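Local coordinates for cathepsin L Propeptide (Toxoplasma gondii, PDB 3F75), which is a cathepsin L propeptide, a small helical domain of the I29 inhibitor family that packs against the chain of another protein, at residues R44-I56 and L68-E80. Numbering follows the deposited sequence.
Sequences RRYAIFKNNLVYI and LKMNHFGDLSRDE. With EDO (1,2-ethanediol), chain F.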
# COMPACT_ATOMS: atom_id res chain seq x y z
N ARG B 44 21.55 -5.50 -17.75
CA ARG B 44 21.22 -4.48 -16.74
C ARG B 44 20.37 -5.05 -15.60
O ARG B 44 20.63 -4.79 -14.44
CB ARG B 44 20.49 -3.28 -17.37
CG ARG B 44 19.96 -2.25 -16.33
CD ARG B 44 18.99 -1.18 -16.92
NE ARG B 44 18.46 -0.28 -15.88
CZ ARG B 44 19.18 0.65 -15.24
NH1 ARG B 44 18.62 1.40 -14.30
NH2 ARG B 44 20.47 0.84 -15.53
N ARG B 45 19.34 -5.81 -15.96
CA ARG B 45 18.43 -6.37 -14.98
C ARG B 45 19.11 -7.46 -14.14
O ARG B 45 18.82 -7.60 -12.96
CB ARG B 45 17.18 -6.91 -15.69
CG ARG B 45 16.39 -5.85 -16.40
CD ARG B 45 15.38 -5.17 -15.49
NE ARG B 45 15.02 -3.89 -16.09
CZ ARG B 45 15.05 -2.71 -15.49
NH1 ARG B 45 15.35 -2.59 -14.21
NH2 ARG B 45 14.74 -1.63 -16.18
N TYR B 46 20.02 -8.20 -14.74
CA TYR B 46 20.81 -9.19 -14.01
C TYR B 46 21.67 -8.50 -12.95
O TYR B 46 21.74 -8.96 -11.79
CB TYR B 46 21.68 -9.97 -14.98
CG TYR B 46 22.60 -10.99 -14.35
CD1 TYR B 46 22.11 -11.93 -13.46
CD2 TYR B 46 23.95 -11.03 -14.67
CE1 TYR B 46 22.95 -12.88 -12.89
CE2 TYR B 46 24.79 -11.97 -14.11
CZ TYR B 46 24.27 -12.90 -13.21
OH TYR B 46 25.08 -13.85 -12.64
N ALA B 47 22.32 -7.40 -13.34
CA ALA B 47 23.18 -6.66 -12.43
C ALA B 47 22.37 -6.08 -11.26
O ALA B 47 22.80 -6.18 -10.11
CB ALA B 47 23.93 -5.55 -13.16
N ILE B 48 21.20 -5.52 -11.55
CA ILE B 48 20.31 -4.98 -10.51
C ILE B 48 19.83 -6.09 -9.58
O ILE B 48 19.86 -5.93 -8.35
CB ILE B 48 19.11 -4.22 -11.10
CG1 ILE B 48 19.61 -2.99 -11.85
CG2 ILE B 48 18.10 -3.80 -10.00
CD1 ILE B 48 18.54 -2.27 -12.70
N PHE B 49 19.41 -7.20 -10.18
CA PHE B 49 19.00 -8.39 -9.43
C PHE B 49 20.08 -8.88 -8.47
O PHE B 49 19.81 -9.13 -7.29
CB PHE B 49 18.59 -9.52 -10.39
CG PHE B 49 18.34 -10.84 -9.68
CD1 PHE B 49 17.11 -11.10 -9.10
CD2 PHE B 49 19.34 -11.81 -9.60
CE1 PHE B 49 16.88 -12.30 -8.44
CE2 PHE B 49 19.11 -12.99 -8.95
CZ PHE B 49 17.89 -13.25 -8.37
N LYS B 50 21.30 -9.03 -8.98
CA LYS B 50 22.42 -9.45 -8.14
C LYS B 50 22.62 -8.50 -6.97
O LYS B 50 22.77 -8.93 -5.83
CB LYS B 50 23.71 -9.54 -8.95
CG LYS B 50 23.74 -10.69 -9.91
CD LYS B 50 25.16 -10.99 -10.37
CE LYS B 50 25.70 -9.95 -11.33
NZ LYS B 50 27.13 -10.27 -11.66
N ASN B 51 22.62 -7.20 -7.26
CA ASN B 51 22.79 -6.21 -6.21
C ASN B 51 21.71 -6.30 -5.14
O ASN B 51 22.02 -6.25 -3.93
CB ASN B 51 22.84 -4.80 -6.79
CG ASN B 51 24.18 -4.48 -7.45
OD1 ASN B 51 25.20 -5.14 -7.19
ND2 ASN B 51 24.18 -3.47 -8.32
N ASN B 52 20.46 -6.45 -5.57
CA ASN B 52 19.35 -6.61 -4.62
C ASN B 52 19.43 -7.92 -3.82
O ASN B 52 19.14 -7.95 -2.62
CB ASN B 52 18.00 -6.58 -5.35
CG ASN B 52 17.66 -5.22 -5.91
OD1 ASN B 52 18.10 -4.19 -5.39
ND2 ASN B 52 16.84 -5.22 -6.98
N LEU B 53 19.81 -8.99 -4.50
CA LEU B 53 19.96 -10.30 -3.86
C LEU B 53 21.03 -10.23 -2.75
O LEU B 53 20.83 -10.74 -1.64
CB LEU B 53 20.32 -11.36 -4.90
CG LEU B 53 20.35 -12.81 -4.41
CD1 LEU B 53 18.97 -13.21 -3.86
CD2 LEU B 53 20.80 -13.77 -5.51
N VAL B 54 22.15 -9.60 -3.06
CA VAL B 54 23.23 -9.45 -2.09
C VAL B 54 22.74 -8.60 -0.92
O VAL B 54 22.96 -8.94 0.26
CB VAL B 54 24.51 -8.84 -2.73
CG1 VAL B 54 25.50 -8.42 -1.64
CG2 VAL B 54 25.16 -9.83 -3.70
N TYR B 55 22.02 -7.53 -1.24
CA TYR B 55 21.45 -6.68 -0.20
C TYR B 55 20.55 -7.44 0.75
O TYR B 55 20.66 -7.28 1.96
CB TYR B 55 20.67 -5.54 -0.83
CG TYR B 55 20.04 -4.63 0.20
CD1 TYR B 55 20.80 -3.68 0.85
CD2 TYR B 55 18.70 -4.74 0.53
CE1 TYR B 55 20.24 -2.84 1.78
CE2 TYR B 55 18.12 -3.88 1.46
CZ TYR B 55 18.90 -2.96 2.09
OH TYR B 55 18.36 -2.10 3.01
N ILE B 56 19.65 -8.25 0.20
CA ILE B 56 18.66 -8.99 0.97
C ILE B 56 19.36 -9.98 1.89
O ILE B 56 19.11 -10.00 3.10
CB ILE B 56 17.67 -9.72 0.01
CG1 ILE B 56 16.78 -8.70 -0.70
CG2 ILE B 56 16.82 -10.76 0.76
CD1 ILE B 56 15.98 -9.29 -1.87
N LEU B 68 13.78 -9.43 5.02
CA LEU B 68 13.55 -9.09 3.63
C LEU B 68 13.45 -10.37 2.83
O LEU B 68 13.98 -11.41 3.23
CB LEU B 68 14.70 -8.25 3.07
CG LEU B 68 15.04 -6.95 3.79
CD1 LEU B 68 16.14 -6.20 3.06
CD2 LEU B 68 13.78 -6.07 3.93
N LYS B 69 12.81 -10.29 1.67
CA LYS B 69 12.74 -11.43 0.77
C LYS B 69 12.66 -10.96 -0.65
O LYS B 69 11.97 -9.98 -0.95
CB LYS B 69 11.52 -12.29 1.11
CG LYS B 69 11.45 -13.62 0.38
CD LYS B 69 10.13 -14.32 0.73
CE LYS B 69 9.94 -15.58 -0.09
NZ LYS B 69 11.02 -16.53 0.20
N MET B 70 13.34 -11.66 -1.54
CA MET B 70 13.20 -11.42 -2.97
C MET B 70 11.71 -11.49 -3.40
O MET B 70 10.91 -12.24 -2.85
CB MET B 70 14.04 -12.44 -3.76
CG MET B 70 13.98 -12.29 -5.28
SD MET B 70 14.63 -10.72 -5.89
CE MET B 70 16.34 -10.79 -5.35
N ASN B 71 11.33 -10.67 -4.38
CA ASN B 71 9.96 -10.61 -4.82
C ASN B 71 9.89 -10.08 -6.25
O ASN B 71 10.93 -9.96 -6.89
CB ASN B 71 9.13 -9.76 -3.85
CG ASN B 71 9.61 -8.33 -3.76
OD1 ASN B 71 10.03 -7.74 -4.75
ND2 ASN B 71 9.52 -7.75 -2.58
N HIS B 72 8.70 -9.75 -6.75
CA HIS B 72 8.60 -9.37 -8.18
C HIS B 72 9.22 -8.02 -8.53
O HIS B 72 9.32 -7.68 -9.71
CB HIS B 72 7.17 -9.52 -8.76
CG HIS B 72 6.15 -8.57 -8.20
ND1 HIS B 72 4.80 -8.86 -8.19
CD2 HIS B 72 6.26 -7.35 -7.63
CE1 HIS B 72 4.13 -7.86 -7.65
NE2 HIS B 72 4.99 -6.93 -7.29
N PHE B 73 9.69 -7.27 -7.53
CA PHE B 73 10.45 -6.04 -7.75
C PHE B 73 11.96 -6.28 -7.79
O PHE B 73 12.75 -5.32 -7.82
CB PHE B 73 10.19 -5.03 -6.63
CG PHE B 73 8.74 -4.74 -6.40
CD1 PHE B 73 7.95 -4.24 -7.42
CD2 PHE B 73 8.19 -4.90 -5.14
CE1 PHE B 73 6.62 -3.95 -7.22
CE2 PHE B 73 6.83 -4.59 -4.92
CZ PHE B 73 6.06 -4.12 -5.96
N GLY B 74 12.36 -7.56 -7.80
CA GLY B 74 13.78 -7.95 -7.69
C GLY B 74 14.76 -7.40 -8.72
O GLY B 74 15.95 -7.28 -8.46
N ASP B 75 14.26 -7.07 -9.90
CA ASP B 75 15.11 -6.55 -10.98
C ASP B 75 14.95 -5.04 -11.20
O ASP B 75 15.35 -4.53 -12.25
CB ASP B 75 14.89 -7.34 -12.29
CG ASP B 75 13.47 -7.23 -12.85
OD1 ASP B 75 12.55 -6.85 -12.11
OD2 ASP B 75 13.28 -7.53 -14.05
N LEU B 76 14.45 -4.32 -10.18
CA LEU B 76 14.29 -2.87 -10.24
C LEU B 76 15.21 -2.18 -9.23
O LEU B 76 15.40 -2.67 -8.10
CB LEU B 76 12.85 -2.46 -9.91
CG LEU B 76 11.74 -3.16 -10.66
CD1 LEU B 76 10.39 -2.78 -10.11
CD2 LEU B 76 11.82 -2.86 -12.17
N SER B 77 15.76 -1.05 -9.65
CA SER B 77 16.52 -0.18 -8.76
C SER B 77 15.54 0.68 -8.00
O SER B 77 14.35 0.75 -8.36
CB SER B 77 17.42 0.72 -9.59
OG SER B 77 16.63 1.62 -10.37
N ARG B 78 16.03 1.36 -6.97
CA ARG B 78 15.18 2.24 -6.18
C ARG B 78 14.50 3.30 -7.05
O ARG B 78 13.31 3.56 -6.90
CB ARG B 78 15.98 2.92 -5.07
CG ARG B 78 15.20 4.00 -4.35
CD ARG B 78 15.80 4.35 -3.01
NE ARG B 78 15.13 5.50 -2.41
CZ ARG B 78 15.51 6.10 -1.28
NH1 ARG B 78 16.59 5.67 -0.61
NH2 ARG B 78 14.83 7.15 -0.81
N ASP B 79 15.25 3.91 -7.96
CA ASP B 79 14.69 4.95 -8.83
C ASP B 79 13.54 4.43 -9.69
O ASP B 79 12.51 5.09 -9.83
CB ASP B 79 15.77 5.54 -9.74
CG ASP B 79 16.65 6.57 -9.04
OD1 ASP B 79 16.28 7.14 -7.99
OD2 ASP B 79 17.73 6.85 -9.60
N GLU B 80 13.72 3.25 -10.28
CA GLU B 80 12.69 2.65 -11.13
C GLU B 80 11.46 2.27 -10.31
O GLU B 80 10.32 2.50 -10.71
CB GLU B 80 13.25 1.44 -11.86
CG GLU B 80 14.32 1.82 -12.87
CD GLU B 80 15.15 0.64 -13.36
OE1 GLU B 80 15.27 -0.38 -12.65
OE2 GLU B 80 15.69 0.73 -14.47
C1 EDO F . 9.27 -5.55 -15.87
O1 EDO F . 8.58 -6.64 -15.23
C2 EDO F . 10.73 -5.50 -15.42
O2 EDO F . 11.26 -6.83 -15.40
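Residues 68-80 run against helix 39-60 in the opposite chain sense, Leu68 lying beside Ile56 and the backbones coming closest at Phe49 and Asp75, whose CA atoms are 4.6 Å apart. The long helix is the ERFNIN helix of the I29 propeptide domain, and its motif residues Arg45, Phe49, Asn52 and Ile56 make most of its side of the contact; residues 68-77, which include a probable GNFD-type segment with Lys69 at the glycine position, pack along it before the chain enters helix 78-84. At the polar end, Arg45 grips Glu80 end-on, NH1 to OE1 at 2.7 Å and NH2 to OE2. The same NH1 also donates to Asp75 O, in the carbonyl plane; the bend at chi2 (-87°) brings the Arg45 head round to both acceptors. Arg44 arrives side-on, NE and NH1 sharing Glu80 OE2, which thus takes three N-H donors. Glu80 OE1 is held from opposite faces of its plane by Arg45 NH1 and by Ser77 N, the latter bond adding to the Ser77-Glu80 capping box that begins helix 78-84. Glu41 gives Arg45 a second acidic partner through NE.

Beyond the salt bridges, Ile48 CG2 presses on the backbone at Leu76 C, 3.4 Å away. Further along, chi2 and chi3 both near +60° curl the Met70 chain, placing its methyl CE among Phe49, Leu53 and Ile56 and SD obliquely beside the Phe49 ring, a Met-aromatic contact. The type I turn Phe73-Leu76 is held by Asn52, whose ND2 bonds to Leu76 O and Gly74 O, standing above both carbonyl planes. The bond from Asn52 ND2 to Gly74 O is the shorter, at 2.7 Å, and Gly74 O also receives a CA-H...O contact from Phe49 CA.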